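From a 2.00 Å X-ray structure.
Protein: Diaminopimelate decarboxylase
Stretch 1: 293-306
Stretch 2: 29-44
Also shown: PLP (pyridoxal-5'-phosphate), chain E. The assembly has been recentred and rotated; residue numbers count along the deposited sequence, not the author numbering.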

# COMPACT_ATOMS: atom_id res chain seq x y z
N ARG A 293 -17.44 1.88 1.54
CA ARG A 293 -17.49 0.64 0.76
C ARG A 293 -18.88 0.38 0.23
O ARG A 293 -19.05 0.09 -0.94
CB ARG A 293 -17.05 -0.52 1.64
CG ARG A 293 -16.60 -1.79 0.90
CD ARG A 293 -16.50 -2.97 1.94
NE ARG A 293 -15.61 -2.63 3.06
CZ ARG A 293 -14.29 -2.79 3.05
NH1 ARG A 293 -13.65 -3.31 1.98
NH2 ARG A 293 -13.60 -2.37 4.09
N SER A 294 -19.91 0.51 1.07
CA SER A 294 -21.25 0.20 0.57
C SER A 294 -21.86 1.16 -0.46
O SER A 294 -22.98 0.92 -0.98
CB SER A 294 -22.24 -0.06 1.75
OG SER A 294 -22.33 1.06 2.60
N LEU A 295 -21.18 2.29 -0.74
CA LEU A 295 -21.66 3.12 -1.84
C LEU A 295 -20.90 2.84 -3.13
O LEU A 295 -21.48 2.93 -4.21
CB LEU A 295 -21.51 4.62 -1.60
CG LEU A 295 -22.54 5.15 -0.60
CD1 LEU A 295 -22.31 6.60 -0.42
CD2 LEU A 295 -23.98 4.86 -1.12
N VAL A 296 -19.60 2.55 -3.05
CA VAL A 296 -18.86 2.40 -4.28
C VAL A 296 -18.21 1.08 -4.64
O VAL A 296 -17.88 0.87 -5.79
CB VAL A 296 -17.76 3.54 -4.39
CG1 VAL A 296 -18.45 4.93 -4.32
CG2 VAL A 296 -16.71 3.42 -3.20
N ALA A 297 -18.03 0.18 -3.67
CA ALA A 297 -17.31 -1.04 -3.96
C ALA A 297 -17.85 -1.85 -5.12
O ALA A 297 -17.08 -2.22 -6.01
CB ALA A 297 -17.25 -1.97 -2.67
N THR A 298 -19.15 -2.14 -5.09
CA THR A 298 -19.74 -2.99 -6.14
C THR A 298 -19.83 -2.30 -7.51
O THR A 298 -20.20 -2.93 -8.49
CB THR A 298 -21.19 -3.44 -5.75
OG1 THR A 298 -22.00 -2.31 -5.53
CG2 THR A 298 -21.17 -4.29 -4.48
N ALA A 299 -19.52 -1.00 -7.58
CA ALA A 299 -19.57 -0.30 -8.86
C ALA A 299 -18.23 -0.44 -9.63
O ALA A 299 -18.17 -0.08 -10.83
CB ALA A 299 -19.87 1.22 -8.63
N GLY A 300 -17.20 -0.94 -8.97
CA GLY A 300 -15.87 -1.02 -9.61
C GLY A 300 -15.38 -2.38 -10.05
O GLY A 300 -15.55 -3.37 -9.32
N TYR A 301 -14.81 -2.45 -11.25
CA TYR A 301 -14.28 -3.71 -11.78
C TYR A 301 -12.89 -3.40 -12.27
O TYR A 301 -12.69 -2.33 -12.80
CB TYR A 301 -15.13 -4.20 -12.97
CG TYR A 301 -16.58 -4.43 -12.53
CD1 TYR A 301 -17.45 -3.35 -12.41
CD2 TYR A 301 -17.04 -5.72 -12.13
CE1 TYR A 301 -18.72 -3.50 -11.89
CE2 TYR A 301 -18.35 -5.90 -11.61
CZ TYR A 301 -19.17 -4.77 -11.50
OH TYR A 301 -20.43 -4.84 -10.94
N LEU A 302 -11.95 -4.32 -12.06
CA LEU A 302 -10.59 -4.12 -12.56
C LEU A 302 -10.28 -5.17 -13.65
O LEU A 302 -10.33 -6.39 -13.37
CB LEU A 302 -9.58 -4.25 -11.41
CG LEU A 302 -8.08 -4.13 -11.77
CD1 LEU A 302 -7.77 -2.78 -12.46
CD2 LEU A 302 -7.28 -4.31 -10.51
N LEU A 303 -9.98 -4.68 -14.86
CA LEU A 303 -9.68 -5.57 -15.98
C LEU A 303 -8.18 -5.70 -16.14
O LEU A 303 -7.44 -4.71 -16.08
CB LEU A 303 -10.27 -5.00 -17.30
CG LEU A 303 -11.74 -4.56 -17.18
CD1 LEU A 303 -12.27 -4.00 -18.54
CD2 LEU A 303 -12.57 -5.74 -16.72
N GLY A 304 -7.72 -6.93 -16.29
CA GLY A 304 -6.31 -7.20 -16.44
C GLY A 304 -6.14 -8.22 -17.56
O GLY A 304 -6.84 -9.24 -17.60
N LYS A 305 -5.24 -7.94 -18.49
CA LYS A 305 -5.02 -8.84 -19.56
C LYS A 305 -4.01 -9.92 -19.17
O LYS A 305 -3.01 -9.67 -18.44
CB LYS A 305 -4.56 -8.07 -20.81
CG LYS A 305 -4.15 -8.99 -22.00
CD LYS A 305 -4.11 -8.21 -23.37
CE LYS A 305 -2.98 -7.20 -23.43
NZ LYS A 305 -2.92 -6.62 -24.82
N VAL A 306 -4.26 -11.12 -19.68
CA VAL A 306 -3.38 -12.26 -19.45
C VAL A 306 -2.18 -12.25 -20.37
O VAL A 306 -2.36 -12.32 -21.60
CB VAL A 306 -4.16 -13.58 -19.66
CG1 VAL A 306 -3.20 -14.77 -19.49
CG2 VAL A 306 -5.31 -13.65 -18.60
N1 PLP E . -16.36 6.62 9.00
C2 PLP E . -15.10 6.49 9.56
C2A PLP E . -14.82 7.36 10.81
C3 PLP E . -14.20 5.62 8.95
O3 PLP E . -12.98 5.53 9.53
C4 PLP E . -14.51 4.86 7.85
C4A PLP E . -13.42 3.92 7.24
O4A PLP E . -12.30 4.09 7.61
C5 PLP E . -15.79 4.98 7.27
C6 PLP E . -16.68 5.85 7.88
C5A PLP E . -16.32 4.22 6.06
O4P PLP E . -16.27 2.78 6.26
P PLP E . -16.88 1.78 5.19
O1P PLP E . -16.60 0.45 5.77
O2P PLP E . -16.11 2.03 3.92
O3P PLP E . -18.31 2.05 5.07
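Stretch 2, residues 29-44: GTPLYVMSEEQIKINY

Stretch 2 runs back along stretch 1 as an antiparallel partner: strand 32-36 pairs with strand 300-306, their axes 4.6 Å apart at closest approach and their directions 155° apart. A helix, 37-44, then carries the chain past the helical segment from 293 to 299. The register is fixed by two reciprocal pairs of backbone hydrogen bonds. Leu 32 N donates to Leu 303 O (2.9 Å, 158° at hydrogen) and Leu 303 N to Leu 32 O (2.8 Å, 174°); Val 34 N reaches Tyr 301 O at 2.8 Å and Tyr 301 N reaches Val 34 O at 2.9 Å. Ser 36 N extends the ladder to Ala 299 O (2.7 Å, 161°). Between these pairs Leu 302 faces Tyr 33, CA to CA 4.5 Å, and its CD1 lies 4.0 Å from the Tyr 33 ring centroid, 13° off the normal, a CH-pi contact over the face.

At the strand-helix junction Ser 36 OG caps the helix by accepting from Gln 39 N (3.0 Å). About two turns beyond the cap, Asn 43 ND2 serves two acceptors, Thr 298 OG1 at 2.8 Å and Leu 295 O at 3.1 Å, with angles of 160° and 162°. Its OD1 accepts from a water 2.7 Å away. Nearby, Ala 299 CB packs 3.5 Å from Ile 40 CG1.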

# COMPACT_ATOMS: atom_id res chain seq x y z
N GLY A 29 -6.76 0.18 -22.91
CA GLY A 29 -5.57 -0.46 -22.41
C GLY A 29 -5.80 -1.12 -21.07
O GLY A 29 -6.82 -0.86 -20.42
N THR A 30 -4.90 -2.00 -20.66
CA THR A 30 -5.01 -2.67 -19.36
C THR A 30 -3.69 -2.38 -18.58
O THR A 30 -2.67 -2.13 -19.20
CB THR A 30 -5.15 -4.20 -19.55
OG1 THR A 30 -4.24 -4.63 -20.55
CG2 THR A 30 -6.56 -4.56 -20.04
N PRO A 31 -3.70 -2.46 -17.22
CA PRO A 31 -4.87 -2.74 -16.38
C PRO A 31 -5.83 -1.58 -16.40
O PRO A 31 -5.42 -0.44 -16.59
CB PRO A 31 -4.26 -2.99 -15.00
CG PRO A 31 -3.10 -2.04 -14.98
CD PRO A 31 -2.51 -2.17 -16.39
N LEU A 32 -7.12 -1.83 -16.20
CA LEU A 32 -8.11 -0.74 -16.26
C LEU A 32 -9.21 -0.85 -15.19
O LEU A 32 -9.84 -1.90 -15.08
CB LEU A 32 -8.82 -0.78 -17.64
CG LEU A 32 -9.86 0.28 -18.00
CD1 LEU A 32 -9.09 1.57 -18.27
CD2 LEU A 32 -10.65 -0.08 -19.28
N TYR A 33 -9.49 0.23 -14.47
CA TYR A 33 -10.61 0.25 -13.52
C TYR A 33 -11.82 0.73 -14.31
O TYR A 33 -11.71 1.70 -15.10
CB TYR A 33 -10.39 1.27 -12.40
CG TYR A 33 -9.65 0.72 -11.19
CD1 TYR A 33 -10.33 0.04 -10.18
CD2 TYR A 33 -8.28 0.89 -11.04
CE1 TYR A 33 -9.69 -0.43 -9.06
CE2 TYR A 33 -7.60 0.40 -9.88
CZ TYR A 33 -8.34 -0.26 -8.91
OH TYR A 33 -7.77 -0.75 -7.75
N VAL A 34 -12.96 0.08 -14.13
CA VAL A 34 -14.19 0.54 -14.79
C VAL A 34 -15.16 0.82 -13.61
O VAL A 34 -15.44 -0.07 -12.77
CB VAL A 34 -14.79 -0.57 -15.72
CG1 VAL A 34 -16.13 -0.08 -16.41
CG2 VAL A 34 -13.73 -0.94 -16.81
N MET A 35 -15.71 2.02 -13.55
CA MET A 35 -16.62 2.36 -12.49
C MET A 35 -17.97 2.53 -13.13
O MET A 35 -18.08 3.31 -14.08
CB MET A 35 -16.20 3.70 -11.83
CG MET A 35 -14.89 3.56 -11.00
SD MET A 35 -15.09 2.42 -9.53
CE MET A 35 -16.11 3.36 -8.49
N SER A 36 -18.99 1.84 -12.61
CA SER A 36 -20.37 1.94 -13.17
C SER A 36 -21.11 3.09 -12.48
O SER A 36 -21.39 3.07 -11.26
CB SER A 36 -21.16 0.63 -12.92
OG SER A 36 -22.54 0.84 -13.23
N GLU A 37 -21.45 4.12 -13.27
CA GLU A 37 -22.16 5.25 -12.72
C GLU A 37 -23.52 4.81 -12.22
O GLU A 37 -23.96 5.22 -11.15
CB GLU A 37 -22.33 6.34 -13.79
CG GLU A 37 -23.19 7.52 -13.32
CD GLU A 37 -23.23 8.58 -14.42
OE1 GLU A 37 -22.41 9.51 -14.38
OE2 GLU A 37 -24.03 8.45 -15.35
N GLU A 38 -24.22 3.97 -12.99
CA GLU A 38 -25.56 3.53 -12.53
C GLU A 38 -25.45 2.68 -11.24
O GLU A 38 -26.31 2.76 -10.37
CB GLU A 38 -26.25 2.72 -13.66
CG GLU A 38 -27.64 2.14 -13.34
CD GLU A 38 -28.74 3.19 -13.07
OE1 GLU A 38 -28.60 4.38 -13.47
OE2 GLU A 38 -29.76 2.79 -12.45
N GLN A 39 -24.44 1.82 -11.12
CA GLN A 39 -24.36 1.06 -9.88
C GLN A 39 -24.20 2.02 -8.65
O GLN A 39 -24.73 1.75 -7.55
CB GLN A 39 -23.15 0.09 -9.92
CG GLN A 39 -23.10 -0.80 -8.67
CD GLN A 39 -24.33 -1.72 -8.61
OE1 GLN A 39 -25.22 -1.57 -7.74
NE2 GLN A 39 -24.40 -2.62 -9.56
N ILE A 40 -23.41 3.10 -8.79
CA ILE A 40 -23.26 4.04 -7.69
C ILE A 40 -24.62 4.68 -7.39
O ILE A 40 -25.00 4.85 -6.20
CB ILE A 40 -22.20 5.16 -7.99
CG1 ILE A 40 -20.81 4.53 -8.12
CG2 ILE A 40 -22.19 6.22 -6.85
CD1 ILE A 40 -19.70 5.48 -8.59
N LYS A 41 -25.37 5.05 -8.43
CA LYS A 41 -26.70 5.65 -8.18
C LYS A 41 -27.60 4.65 -7.49
O LYS A 41 -28.36 5.01 -6.57
CB LYS A 41 -27.40 6.08 -9.49
CG LYS A 41 -26.64 7.20 -10.27
CD LYS A 41 -27.52 7.61 -11.49
CE LYS A 41 -26.69 8.23 -12.56
NZ LYS A 41 -26.05 9.48 -12.07
N ILE A 42 -27.52 3.40 -7.91
CA ILE A 42 -28.34 2.36 -7.23
C ILE A 42 -27.95 2.21 -5.75
O ILE A 42 -28.83 2.16 -4.85
CB ILE A 42 -28.17 0.99 -7.92
CG1 ILE A 42 -28.93 1.04 -9.26
CG2 ILE A 42 -28.63 -0.17 -6.93
CD1 ILE A 42 -28.58 -0.08 -10.24
N ASN A 43 -26.65 2.14 -5.48
CA ASN A 43 -26.22 1.96 -4.08
C ASN A 43 -26.66 3.15 -3.21
O ASN A 43 -27.11 2.98 -2.08
CB ASN A 43 -24.68 1.75 -4.01
CG ASN A 43 -24.23 0.44 -4.66
OD1 ASN A 43 -25.06 -0.45 -4.93
ND2 ASN A 43 -22.92 0.30 -4.92
N TYR A 44 -26.51 4.36 -3.76
CA TYR A 44 -26.86 5.56 -3.04
C TYR A 44 -28.38 5.59 -2.81
O TYR A 44 -28.85 5.88 -1.71
CB TYR A 44 -26.48 6.81 -3.85
CG TYR A 44 -26.83 8.09 -3.12
CD1 TYR A 44 -26.16 8.44 -1.95
CD2 TYR A 44 -27.85 8.90 -3.56
CE1 TYR A 44 -26.51 9.59 -1.23
CE2 TYR A 44 -28.22 10.05 -2.86
CZ TYR A 44 -27.54 10.39 -1.70
OH TYR A 44 -27.88 11.54 -1.02
O HOH W 1 -24.64 -3.10 -4.90